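Local coordinates for putative cell adhesion protein (Bacteroides eggerthii, PDB 4GPV) that probably serves as a FimA-like pilus subunit with a role in bacterial cell adhesion, at residues Y280-T285 with Y299-T304; L162-N167 with L263-T268; T129-S134 with A336-Q341; G97-T102 with G192-S197. One frame throughout, in Å; residues are numbered along the deposited sequence.

In the fold
Contacts 1 and 2 lie side by side in the C-terminal beta-sandwich, their centres about 9 Å apart. Each joins one of the two facing sheets to the other. Strands 262-271 and 274-283 are neighbours in the smaller sheet, 146-169 and 297-306 in the larger; Val303 O lies 2.8 Å from Lys165 N, a probable hydrogen bond. Contact 3 sits nearer the middle of the chain, about 22 Å from contact 1 between centres, and is reached through strand 329-343, which pairs with 297-306. Contact 4 adjoins contact 3: Ser134 OG lies 2.8 Å from Phe194 O, probably hydrogen-bonded, and Trp132 packs on Phe194. Contacts 2 and 4 are about 35 Å apart between centres.

Contact 1 (Y280-T285 with Y299-T304); sequences YPILFT and YTVTVT
The ring of Phe284 presents its edge to the face of Tyr299 in a T-shaped stack, the planes at 70° and the centroids 5.8 Å apart. The closest atoms of the pair are Phe284 CE1 and Tyr299 CG, 4.3 Å apart. This is core packing of the beta-sandwich formed by the FimA-like C-terminal domain, which belongs to the transthyretin clan: strand 274-283 of one sheet faces strand 297-306 of the other, and no hydrogen bond joins the two segments. Phe284 is the centre of an inverse gamma turn closed by a weak bond from Thr285 N to Leu283 O. Its CG lies beside the backbone N and opposite the carbonyl carbon (chi1 -76°), and the ring drops from there toward the facing sheet. Ile293, from the loop between the strands, also packs on Phe284. At the far end of the other ring, Tyr299 OH is hydrogen-bonded to Glu294 N, which fixes where the phenol reaches. Val301 serves two partners at once, one for each methyl. Its CG2 meets Phe284 CZ from the opposing direction at 3.7 Å. Its CG1, placed opposite the backbone N (chi1 178°), slides past Ile282, whose CG2 methyl it touches at 3.7 Å.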
loop_
_atom_site.group_PDB
_atom_site.type_symbol
_atom_site.label_atom_id
_atom_site.label_comp_id
_atom_site.label_asym_id
_atom_site.label_seq_id
_atom_site.Cartn_x
_atom_site.Cartn_y
_atom_site.Cartn_z
ATOM N N TYR A 280 20.577 -6.121 2.228
ATOM C CA TYR A 280 20.151 -7.435 1.733
ATOM C C TYR A 280 18.809 -7.135 1.070
ATOM O O TYR A 280 17.789 -7.089 1.751
ATOM C CB TYR A 280 20.050 -8.466 2.869
ATOM C CG TYR A 280 21.328 -8.610 3.660
ATOM C CD1 TYR A 280 22.308 -9.526 3.274
ATOM C CD2 TYR A 280 21.534 -7.884 4.830
ATOM C CE1 TYR A 280 23.438 -9.749 4.058
ATOM C CE2 TYR A 280 22.691 -8.063 5.600
ATOM C CZ TYR A 280 23.642 -8.996 5.207
ATOM O OH TYR A 280 24.769 -9.187 5.986
ATOM N N PRO A 281 18.818 -6.751 -0.222
ATOM C CA PRO A 281 17.591 -6.207 -0.820
ATOM C C PRO A 281 16.837 -7.114 -1.798
ATOM O O PRO A 281 17.377 -8.107 -2.305
ATOM C CB PRO A 281 18.142 -5.019 -1.596
ATOM C CG PRO A 281 19.526 -5.474 -2.035
ATOM C CD PRO A 281 19.965 -6.587 -1.139
ATOM N N ILE A 282 15.606 -6.697 -2.101
ATOM C CA ILE A 282 14.783 -7.289 -3.141
ATOM C C ILE A 282 14.107 -6.160 -3.909
ATOM O O ILE A 282 13.413 -5.332 -3.314
ATOM C CB ILE A 282 13.789 -8.390 -2.682
ATOM C CG1 ILE A 282 13.203 -9.169 -3.910
ATOM C CG2 ILE A 282 12.700 -7.869 -1.794
ATOM C CD1 ILE A 282 14.333 -9.944 -4.878
ATOM N N LEU A 283 14.336 -6.120 -5.234
ATOM C CA LEU A 283 13.728 -5.112 -6.110
ATOM C C LEU A 283 12.419 -5.637 -6.621
ATOM O O LEU A 283 12.388 -6.757 -7.131
ATOM C CB LEU A 283 14.645 -4.782 -7.312
ATOM C CG LEU A 283 15.714 -3.726 -7.119
ATOM C CD1 LEU A 283 16.782 -4.235 -6.232
ATOM C CD2 LEU A 283 16.334 -3.381 -8.442
ATOM N N PHE A 284 11.353 -4.831 -6.520
ATOM C CA PHE A 284 10.031 -5.199 -7.037
ATOM C C PHE A 284 9.973 -4.801 -8.511
ATOM O O PHE A 284 9.335 -3.796 -8.900
ATOM C CB PHE A 284 8.900 -4.564 -6.232
ATOM C CG PHE A 284 8.715 -5.288 -4.924
ATOM C CD1 PHE A 284 7.947 -6.448 -4.857
ATOM C CD2 PHE A 284 9.363 -4.852 -3.773
ATOM C CE1 PHE A 284 7.789 -7.132 -3.643
ATOM C CE2 PHE A 284 9.188 -5.528 -2.550
ATOM C CZ PHE A 284 8.427 -6.675 -2.509
ATOM N N THR A 285 10.687 -5.589 -9.313
ATOM C CA THR A 285 10.735 -5.496 -10.777
ATOM C C THR A 285 10.358 -6.850 -11.364
ATOM O O THR A 285 10.497 -7.882 -10.703
ATOM C CB THR A 285 12.165 -5.146 -11.272
ATOM O OG1 THR A 285 13.075 -6.182 -10.879
ATOM C CG2 THR A 285 12.638 -3.796 -10.799
ATOM N N TYR A 299 2.151 -9.119 -0.512
ATOM C CA TYR A 299 3.403 -9.774 -0.903
ATOM C C TYR A 299 4.103 -10.314 0.307
ATOM O O TYR A 299 4.273 -9.599 1.299
ATOM C CB TYR A 299 4.352 -8.770 -1.624
ATOM C CG TYR A 299 3.711 -8.181 -2.864
ATOM C CD1 TYR A 299 2.881 -7.068 -2.780
ATOM C CD2 TYR A 299 3.844 -8.804 -4.104
ATOM C CE1 TYR A 299 2.235 -6.558 -3.904
ATOM C CE2 TYR A 299 3.207 -8.293 -5.242
ATOM C CZ TYR A 299 2.396 -7.172 -5.129
ATOM O OH TYR A 299 1.692 -6.674 -6.193
ATOM N N THR A 300 4.557 -11.535 0.200
ATOM C CA THR A 300 5.338 -12.162 1.267
ATOM C C THR A 300 6.759 -12.343 0.730
ATOM O O THR A 300 6.969 -12.986 -0.313
ATOM C CB THR A 300 4.713 -13.459 1.753
ATOM O OG1 THR A 300 3.420 -13.189 2.310
ATOM C CG2 THR A 300 5.594 -14.153 2.796
ATOM N N VAL A 301 7.724 -11.700 1.398
ATOM C CA VAL A 301 9.113 -11.775 0.984
ATOM C C VAL A 301 9.864 -12.583 2.011
ATOM O O VAL A 301 9.900 -12.148 3.159
ATOM C CB VAL A 301 9.739 -10.371 0.854
ATOM C CG1 VAL A 301 11.226 -10.454 0.468
ATOM C CG2 VAL A 301 8.953 -9.481 -0.118
ATOM N N THR A 302 10.438 -13.744 1.612
ATOM C CA THR A 302 11.283 -14.553 2.518
ATOM C C THR A 302 12.719 -14.364 2.087
ATOM O O THR A 302 13.060 -14.622 0.939
ATOM C CB THR A 302 10.864 -16.026 2.521
ATOM O OG1 THR A 302 9.451 -16.112 2.653
ATOM C CG2 THR A 302 11.565 -16.842 3.620
ATOM N N VAL A 303 13.564 -13.890 3.007
ATOM C CA VAL A 303 14.978 -13.629 2.738
ATOM C C VAL A 303 15.774 -14.612 3.590
ATOM O O VAL A 303 15.612 -14.600 4.818
ATOM C CB VAL A 303 15.320 -12.156 3.100
ATOM C CG1 VAL A 303 16.805 -11.854 2.839
ATOM C CG2 VAL A 303 14.424 -11.177 2.336
ATOM N N THR A 304 16.561 -15.497 2.948
ATOM C CA THR A 304 17.419 -16.455 3.639
ATOM C C THR A 304 18.819 -15.926 3.455
ATOM O O THR A 304 19.286 -15.816 2.317
ATOM C CB THR A 304 17.221 -17.892 3.117
ATOM O OG1 THR A 304 15.850 -18.239 3.288
ATOM C CG2 THR A 304 18.095 -18.923 3.852
#

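Contact 2 (L162-N167 with L263-T268); sequences LIVKDN and LAIKST
Leu162 and Leu263 cross obliquely, and the CD2 methyl of Leu263 settles into the angle between CB and CD1 of Leu162. It lies 3.9 Å from Leu162 CD1 and 4.0 Å from Leu162 CB, so one methyl fills the inner bend of the other side chain. The second Leu162 methyl, CD2, leans along the chain toward Ile265 and comes within 4.3 Å of Ile265 CG1. Two residues further on, the fit is of a different kind: Val164 and Ile265 reach toward each other, tip to tip. Here Ile265 CD1 is the bump and the fork of the valine is the hollow, with CD1 3.8 Å from Val164 CG2 and 4.0 Å from Val164 CG1. The delta methyl gets there because Ile265 CG1 stands beside its own backbone N, opposite the carbonyl carbon (chi1 -61°), while an extended second torsion (chi2 162°) carries CD1 outward into the fork. All four residues are buried, and the contact across the two segments is wholly apolar. The segments run 9.6 Å apart at their closest, in roughly the same direction but turned by 47°, so the side chains interlock near one end and diverge toward Asn167 and Thr268. Strand 146-169 belongs to the larger sheet, where 297-306 pairs beside it and Val303 packs on Leu162. Strand 262-271 lies in the smaller sheet between 176-193 and 274-283; from 176-193, Ala183 closes on Leu162 and Leu185 on Leu263.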
loop_
_atom_site.group_PDB
_atom_site.type_symbol
_atom_site.label_atom_id
_atom_site.label_comp_id
_atom_site.label_asym_id
_atom_site.label_seq_id
_atom_site.Cartn_x
_atom_site.Cartn_y
_atom_site.Cartn_z
ATOM N N LEU A 162 7.754 -9.208 5.585
ATOM C CA LEU A 162 9.109 -9.736 5.517
ATOM C C LEU A 162 9.304 -10.874 6.505
ATOM O O LEU A 162 9.000 -10.726 7.694
ATOM C CB LEU A 162 10.128 -8.599 5.794
ATOM C CG LEU A 162 11.584 -9.005 5.926
ATOM C CD1 LEU A 162 12.111 -9.605 4.609
ATOM C CD2 LEU A 162 12.448 -7.826 6.387
ATOM N N ILE A 163 9.813 -12.011 5.993
ATOM C CA ILE A 163 10.232 -13.193 6.770
ATOM C C ILE A 163 11.753 -13.318 6.603
ATOM O O ILE A 163 12.218 -13.472 5.469
ATOM C CB ILE A 163 9.479 -14.482 6.321
ATOM C CG1 ILE A 163 7.966 -14.367 6.581
ATOM C CG2 ILE A 163 10.046 -15.743 6.993
ATOM C CD1 ILE A 163 7.161 -15.437 5.898
ATOM N N VAL A 164 12.521 -13.286 7.710
ATOM C CA VAL A 164 13.961 -13.393 7.656
ATOM C C VAL A 164 14.386 -14.744 8.218
ATOM O O VAL A 164 13.951 -15.112 9.306
ATOM C CB VAL A 164 14.635 -12.232 8.418
ATOM C CG1 VAL A 164 16.166 -12.367 8.390
ATOM C CG2 VAL A 164 14.193 -10.886 7.842
ATOM N N LYS A 165 15.150 -15.502 7.440
ATOM C CA LYS A 165 15.759 -16.771 7.887
ATOM C C LYS A 165 17.240 -16.512 7.901
ATOM O O LYS A 165 17.859 -16.432 6.837
ATOM C CB LYS A 165 15.357 -17.944 6.981
ATOM C CG LYS A 165 13.874 -18.228 7.097
ATOM C CD LYS A 165 13.389 -19.247 6.111
ATOM C CE LYS A 165 11.896 -19.371 6.223
ATOM N NZ LYS A 165 11.384 -20.588 5.535
ATOM N N ASP A 166 17.799 -16.273 9.099
ATOM C CA ASP A 166 19.181 -15.879 9.233
ATOM C C ASP A 166 20.094 -17.071 9.532
ATOM O O ASP A 166 20.095 -17.584 10.656
ATOM C CB ASP A 166 19.345 -14.799 10.306
ATOM C CG ASP A 166 20.737 -14.180 10.286
ATOM O OD1 ASP A 166 21.516 -14.486 9.343
ATOM O OD2 ASP A 166 21.047 -13.390 11.194
ATOM N N ASN A 167 20.926 -17.457 8.533
ATOM C CA ASN A 167 21.871 -18.569 8.642
ATOM C C ASN A 167 23.308 -18.061 8.613
ATOM O O ASN A 167 24.243 -18.839 8.402
ATOM C CB ASN A 167 21.644 -19.617 7.541
ATOM C CG ASN A 167 20.292 -20.276 7.602
ATOM O OD1 ASN A 167 19.657 -20.382 8.659
ATOM N ND2 ASN A 167 19.832 -20.750 6.462
ATOM N N LEU A 263 12.527 -3.605 -1.010
ATOM C CA LEU A 263 12.481 -3.998 0.406
ATOM C C LEU A 263 13.873 -4.464 0.783
ATOM O O LEU A 263 14.468 -5.217 0.029
ATOM C CB LEU A 263 11.442 -5.112 0.674
ATOM C CG LEU A 263 11.412 -5.655 2.129
ATOM C CD1 LEU A 263 10.872 -4.608 3.116
ATOM C CD2 LEU A 263 10.601 -6.934 2.189
ATOM N N ALA A 264 14.434 -3.983 1.918
ATOM C CA ALA A 264 15.761 -4.442 2.287
ATOM C C ALA A 264 15.963 -4.529 3.785
ATOM O O ALA A 264 15.284 -3.850 4.570
ATOM C CB ALA A 264 16.818 -3.478 1.729
ATOM N N ILE A 265 16.935 -5.348 4.161
ATOM C CA ILE A 265 17.520 -5.312 5.486
ATOM C C ILE A 265 18.696 -4.365 5.341
ATOM O O ILE A 265 19.533 -4.600 4.475
ATOM C CB ILE A 265 17.937 -6.678 6.042
ATOM C CG1 ILE A 265 16.728 -7.614 6.176
ATOM C CG2 ILE A 265 18.693 -6.489 7.403
ATOM C CD1 ILE A 265 17.119 -9.083 6.290
ATOM N N LYS A 266 18.755 -3.289 6.144
ATOM C CA LYS A 266 19.885 -2.352 6.119
ATOM C C LYS A 266 20.748 -2.683 7.329
ATOM O O LYS A 266 20.218 -2.794 8.437
ATOM C CB LYS A 266 19.376 -0.893 6.156
ATOM C CG LYS A 266 20.510 0.122 6.075
ATOM C CD LYS A 266 20.940 0.610 7.445
ATOM C CE LYS A 266 22.345 1.165 7.397
ATOM N NZ LYS A 266 22.758 1.672 8.737
ATOM N N SER A 267 22.063 -2.853 7.121
ATOM C CA SER A 267 22.951 -3.212 8.207
ATOM C C SER A 267 24.195 -2.358 8.157
ATOM O O SER A 267 24.376 -1.584 7.205
ATOM C CB SER A 267 23.313 -4.693 8.095
ATOM O OG SER A 267 22.139 -5.480 7.982
ATOM N N THR A 268 25.019 -2.461 9.191
ATOM C CA THR A 268 26.311 -1.764 9.246
ATOM C C THR A 268 27.419 -2.813 9.292
ATOM O O THR A 268 27.436 -3.673 10.188
ATOM C CB THR A 268 26.404 -0.802 10.426
ATOM O OG1 THR A 268 25.365 0.179 10.291
ATOM C CG2 THR A 268 27.747 -0.080 10.467
#

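Contact 3 (T129-S134 with A336-Q341)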
loop_
_atom_site.group_PDB
_atom_site.type_symbol
_atom_site.label_atom_id
_atom_site.label_comp_id
_atom_site.label_asym_id
_atom_site.label_seq_id
_atom_site.Cartn_x
_atom_site.Cartn_y
_atom_site.Cartn_z
ATOM N N THR A 129 -5.469 -0.297 11.754
ATOM C CA THR A 129 -6.829 0.045 12.167
ATOM C C THR A 129 -7.519 1.043 11.220
ATOM O O THR A 129 -8.626 1.447 11.527
ATOM C CB THR A 129 -6.800 0.618 13.584
ATOM O OG1 THR A 129 -5.915 1.745 13.613
ATOM C CG2 THR A 129 -6.371 -0.423 14.621
ATOM N N ASN A 130 -6.863 1.467 10.121
ATOM C CA ASN A 130 -7.450 2.436 9.180
ATOM C C ASN A 130 -6.805 2.288 7.841
ATOM O O ASN A 130 -5.743 2.881 7.581
ATOM C CB ASN A 130 -7.318 3.899 9.693
ATOM C CG ASN A 130 -8.162 4.866 8.889
ATOM O OD1 ASN A 130 -9.370 4.953 9.101
ATOM N ND2 ASN A 130 -7.571 5.507 7.866
ATOM N N LEU A 131 -7.437 1.493 6.981
ATOM C CA LEU A 131 -6.946 1.266 5.629
ATOM C C LEU A 131 -7.935 1.862 4.621
ATOM O O LEU A 131 -9.126 1.587 4.701
ATOM C CB LEU A 131 -6.740 -0.253 5.351
ATOM C CG LEU A 131 -5.609 -0.882 6.152
ATOM C CD1 LEU A 131 -5.669 -2.399 6.084
ATOM C CD2 LEU A 131 -4.247 -0.322 5.699
ATOM N N TRP A 132 -7.442 2.665 3.679
ATOM C CA TRP A 132 -8.336 3.242 2.667
ATOM C C TRP A 132 -8.882 2.135 1.778
ATOM O O TRP A 132 -8.132 1.237 1.404
ATOM C CB TRP A 132 -7.584 4.256 1.787
ATOM C CG TRP A 132 -7.173 5.528 2.482
ATOM C CD1 TRP A 132 -7.600 5.987 3.694
ATOM C CD2 TRP A 132 -6.292 6.538 1.955
ATOM N NE1 TRP A 132 -6.996 7.186 3.983
ATOM C CE2 TRP A 132 -6.209 7.564 2.921
ATOM C CE3 TRP A 132 -5.557 6.663 0.762
ATOM C CZ2 TRP A 132 -5.406 8.703 2.744
ATOM C CZ3 TRP A 132 -4.735 7.788 0.588
ATOM C CH2 TRP A 132 -4.674 8.793 1.572
HETATM N N MSE A 133 -10.177 2.196 1.459
HETATM C CA MSE A 133 -10.865 1.258 0.571
HETATM C C MSE A 133 -11.767 2.025 -0.347
HETATM O O MSE A 133 -12.227 3.121 0.008
HETATM C CB MSE A 133 -11.692 0.224 1.350
HETATM C CG MSE A 133 -10.827 -0.698 2.228
HETATM SE SE MSE A 133 -11.949 -1.849 3.314
HETATM C CE MSE A 133 -12.087 -0.808 4.909
ATOM N N SER A 134 -11.971 1.507 -1.546
ATOM C CA SER A 134 -12.848 2.200 -2.465
ATOM C C SER A 134 -13.551 1.199 -3.365
ATOM O O SER A 134 -13.114 0.060 -3.528
ATOM C CB SER A 134 -12.079 3.249 -3.272
ATOM O OG SER A 134 -11.239 2.610 -4.228
ATOM N N ALA A 336 -0.305 -12.576 -3.117
ATOM C CA ALA A 336 -1.640 -13.103 -2.909
ATOM C C ALA A 336 -2.639 -11.968 -3.053
ATOM O O ALA A 336 -2.265 -10.782 -2.931
ATOM C CB ALA A 336 -1.755 -13.739 -1.523
ATOM N N GLN A 337 -3.880 -12.305 -3.382
ATOM C CA GLN A 337 -4.910 -11.281 -3.413
ATOM C C GLN A 337 -5.117 -10.802 -1.983
ATOM O O GLN A 337 -5.247 -11.643 -1.081
ATOM C CB GLN A 337 -6.227 -11.851 -3.986
ATOM C CG GLN A 337 -6.140 -12.251 -5.463
ATOM C CD GLN A 337 -5.860 -11.132 -6.456
ATOM O OE1 GLN A 337 -5.256 -11.361 -7.503
ATOM N NE2 GLN A 337 -6.316 -9.911 -6.197
ATOM N N TRP A 338 -5.100 -9.483 -1.758
ATOM C CA TRP A 338 -5.348 -8.922 -0.429
ATOM C C TRP A 338 -6.832 -8.572 -0.392
ATOM O O TRP A 338 -7.265 -7.645 -1.059
ATOM C CB TRP A 338 -4.432 -7.708 -0.181
ATOM C CG TRP A 338 -4.417 -7.214 1.238
ATOM C CD1 TRP A 338 -4.622 -7.949 2.374
ATOM C CD2 TRP A 338 -3.987 -5.917 1.671
ATOM N NE1 TRP A 338 -4.487 -7.148 3.483
ATOM C CE2 TRP A 338 -4.069 -5.902 3.086
ATOM C CE3 TRP A 338 -3.640 -4.729 0.997
ATOM C CZ2 TRP A 338 -3.776 -4.758 3.844
ATOM C CZ3 TRP A 338 -3.367 -3.585 1.753
ATOM C CH2 TRP A 338 -3.402 -3.620 3.158
ATOM N N VAL A 339 -7.625 -9.433 0.250
ATOM C CA VAL A 339 -9.080 -9.345 0.233
ATOM C C VAL A 339 -9.587 -8.591 1.460
ATOM O O VAL A 339 -9.185 -8.869 2.590
ATOM C CB VAL A 339 -9.639 -10.793 0.160
ATOM C CG1 VAL A 339 -11.146 -10.852 0.415
ATOM C CG2 VAL A 339 -9.301 -11.440 -1.177
ATOM N N THR A 340 -10.504 -7.651 1.216
ATOM C CA THR A 340 -11.146 -6.900 2.278
ATOM C C THR A 340 -12.251 -7.764 2.871
ATOM O O THR A 340 -13.014 -8.398 2.128
ATOM C CB THR A 340 -11.782 -5.591 1.747
ATOM O OG1 THR A 340 -12.761 -5.961 0.783
ATOM C CG2 THR A 340 -10.775 -4.650 1.108
ATOM N N GLN A 341 -12.379 -7.734 4.183
ATOM C CA GLN A 341 -13.530 -8.356 4.845
ATOM C C GLN A 341 -14.067 -7.237 5.757
ATOM O O GLN A 341 -13.705 -7.198 6.938
ATOM C CB GLN A 341 -13.130 -9.666 5.562
ATOM C CG GLN A 341 -14.316 -10.590 5.807
ATOM C CD GLN A 341 -13.913 -12.052 5.806
ATOM O OE1 GLN A 341 -13.129 -12.516 6.645
ATOM N NE2 GLN A 341 -14.442 -12.816 4.861
#
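Thr340 hydrogen-bonds through OG1 to the backbone O of Leu153, and its own backbone N is held by Asp26 OD1, so the hydroxyl and the backbone N of this buried residue both have partners while its methyl is left for packing. With OG1 between the backbone N and the carbonyl carbon (chi1 61°), CG2 points to Met133, which is selenomethionine here. The two side chains slide past each other in opposite directions, CG2 lying 3.8 Å from Met133 SE and 4.1 Å from Met133 CG. The selenium also passes 4.1 Å from Thr340 CB, and the bend in the methionine chain at chi3 (-93°) turns its terminal CE aside. The two segments are not paired as strands. Strands 133-138 and 329-343 belong to the same large mixed sheet, with 146-169 beside the first and 297-306 beside the second, and the contact lies near the middle of the chain. Phe155 of strand 146-169 lies in the space between: it touches Leu131, Met133 and Thr340 and stacks with the indole of Trp338. Leu131 crosses Trp338 at about a right angle and uses a single methyl, CD1, 3.8 Å from Trp338 CZ2 and 3.9 Å from Trp338 CH2. Next to CZ2 along the indole's edge, Trp338 NE1 is hydrogen-bonded to Glu43 OE1 on strand 40-46, a bond that would limit rotation of the ring.

Contact 4 (G97-T102 with G192-S197); sequences GGLFAT and GRFFGS
Phe100 and Phe194 have the same first torsion, each CG beside the backbone N and opposite the carbonyl carbon (chi1 -58° and -61°), and this brings their rings together in an edge-to-face stack. The planes meet at 62° and the centroids are 5.1 Å apart. Phe100 supplies the edge: its CZ stands 3.7 Å from both Phe194 CD2 and Phe194 CE2, over one face of that ring and displaced toward the rim. Leu99 comes to the same ring from another side, its CD1 lying near the ring plane, 3.9 Å from Phe194 CZ. Leu99 and Phe100 are the central residues of a type I beta turn from Gly98 to Ala101, and the turn presents both side chains to Phe194 together. With an alanine here in place of Phe194, the edge of Phe100 would lose the face it rests on and the gap would probably leave both Phe100 and Leu99 freer to turn. On the other segment the chain leaves its strand at Arg193, whose NE is hydrogen-bonded to Phe195 O at 3.1 Å, drawing the arginine back over the bend, while its NH2 forms a salt bridge with Glu200. Ser197 then N-caps helix 198-201. The contact thus ties the loop after strand 83-90 to the end of strand 176-193. Val89 of strand 83-90 packs on Phe100 and Phe194, Leu109 of helix 106-111 covers Phe100, and Trp132, just before strand 133-138, meets Phe194.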
loop_
_atom_site.group_PDB
_atom_site.type_symbol
_atom_site.label_atom_id
_atom_site.label_comp_id
_atom_site.label_asym_id
_atom_site.label_seq_id
_atom_site.Cartn_x
_atom_site.Cartn_y
_atom_site.Cartn_z
ATOM N N GLY A 97 -12.694 19.776 4.479
ATOM C CA GLY A 97 -11.240 19.899 4.598
ATOM C C GLY A 97 -10.458 18.663 4.178
ATOM O O GLY A 97 -9.224 18.660 4.246
ATOM N N GLY A 98 -11.171 17.610 3.773
ATOM C CA GLY A 98 -10.589 16.342 3.344
ATOM C C GLY A 98 -10.250 16.301 1.866
ATOM O O GLY A 98 -10.425 17.287 1.134
ATOM N N LEU A 99 -9.788 15.124 1.403
ATOM C CA LEU A 99 -9.369 14.934 0.015
ATOM C C LEU A 99 -10.458 15.171 -1.022
ATOM O O LEU A 99 -10.141 15.541 -2.156
ATOM C CB LEU A 99 -8.805 13.509 -0.169
ATOM C CG LEU A 99 -7.491 13.235 0.577
ATOM C CD1 LEU A 99 -7.167 11.794 0.528
ATOM C CD2 LEU A 99 -6.321 14.057 0.005
ATOM N N PHE A 100 -11.722 14.984 -0.631
ATOM C CA PHE A 100 -12.861 15.030 -1.526
ATOM C C PHE A 100 -13.729 16.283 -1.404
ATOM O O PHE A 100 -14.747 16.372 -2.106
ATOM C CB PHE A 100 -13.737 13.805 -1.278
ATOM C CG PHE A 100 -12.950 12.533 -1.472
ATOM C CD1 PHE A 100 -12.787 11.986 -2.742
ATOM C CD2 PHE A 100 -12.329 11.911 -0.394
ATOM C CE1 PHE A 100 -12.010 10.831 -2.924
ATOM C CE2 PHE A 100 -11.559 10.761 -0.576
ATOM C CZ PHE A 100 -11.432 10.221 -1.841
ATOM N N ALA A 101 -13.341 17.217 -0.526
ATOM C CA ALA A 101 -14.104 18.457 -0.253
ATOM C C ALA A 101 -14.406 19.312 -1.496
ATOM O O ALA A 101 -15.422 20.033 -1.494
ATOM C CB ALA A 101 -13.340 19.302 0.746
ATOM N N THR A 102 -13.541 19.277 -2.543
ATOM C CA THR A 102 -13.762 20.124 -3.736
ATOM C C THR A 102 -14.341 19.333 -4.929
ATOM O O THR A 102 -14.433 19.874 -6.027
ATOM C CB THR A 102 -12.457 20.847 -4.147
ATOM O OG1 THR A 102 -11.511 19.897 -4.643
ATOM C CG2 THR A 102 -11.864 21.691 -3.023
ATOM N N GLY A 192 -1.815 7.540 -3.989
ATOM C CA GLY A 192 -2.837 6.515 -3.831
ATOM C C GLY A 192 -4.057 6.966 -4.601
ATOM O O GLY A 192 -4.718 7.929 -4.201
ATOM N N ARG A 193 -4.323 6.312 -5.743
ATOM C CA ARG A 193 -5.468 6.611 -6.570
ATOM C C ARG A 193 -6.645 5.814 -6.103
ATOM O O ARG A 193 -6.561 4.572 -5.995
ATOM C CB ARG A 193 -5.162 6.269 -8.038
ATOM C CG ARG A 193 -4.572 7.386 -8.844
ATOM C CD ARG A 193 -5.587 8.484 -9.109
ATOM N NE ARG A 193 -6.433 8.263 -10.280
ATOM C CZ ARG A 193 -6.195 8.768 -11.482
ATOM N NH1 ARG A 193 -5.101 9.484 -11.705
ATOM N NH2 ARG A 193 -7.037 8.548 -12.477
ATOM N N PHE A 194 -7.756 6.496 -5.793
ATOM C CA PHE A 194 -8.924 5.746 -5.358
ATOM C C PHE A 194 -9.647 5.111 -6.520
ATOM O O PHE A 194 -10.238 4.045 -6.353
ATOM C CB PHE A 194 -9.893 6.672 -4.580
ATOM C CG PHE A 194 -9.257 7.245 -3.339
ATOM C CD1 PHE A 194 -9.299 6.551 -2.130
ATOM C CD2 PHE A 194 -8.607 8.482 -3.374
ATOM C CE1 PHE A 194 -8.713 7.090 -0.976
ATOM C CE2 PHE A 194 -7.995 9.004 -2.224
ATOM C CZ PHE A 194 -8.041 8.303 -1.043
ATOM N N PHE A 195 -9.695 5.808 -7.677
ATOM C CA PHE A 195 -10.394 5.328 -8.866
ATOM C C PHE A 195 -9.471 5.481 -10.053
ATOM O O PHE A 195 -8.295 5.782 -9.886
ATOM C CB PHE A 195 -11.718 6.092 -9.048
ATOM C CG PHE A 195 -12.592 5.963 -7.838
ATOM C CD1 PHE A 195 -13.247 4.766 -7.559
ATOM C CD2 PHE A 195 -12.706 7.009 -6.928
ATOM C CE1 PHE A 195 -13.977 4.613 -6.387
ATOM C CE2 PHE A 195 -13.438 6.850 -5.755
ATOM C CZ PHE A 195 -14.116 5.668 -5.521
ATOM N N GLY A 196 -9.972 5.202 -11.230
ATOM C CA GLY A 196 -9.131 5.286 -12.411
ATOM C C GLY A 196 -8.713 3.914 -12.865
ATOM O O GLY A 196 -9.105 2.893 -12.288
ATOM N N SER A 197 -7.924 3.895 -13.917
ATOM C CA SER A 197 -7.512 2.655 -14.541
ATOM C C SER A 197 -6.470 1.937 -13.709
ATOM O O SER A 197 -5.770 2.541 -12.893
ATOM C CB SER A 197 -6.942 2.933 -15.919
ATOM O OG SER A 197 -5.693 3.594 -15.786
#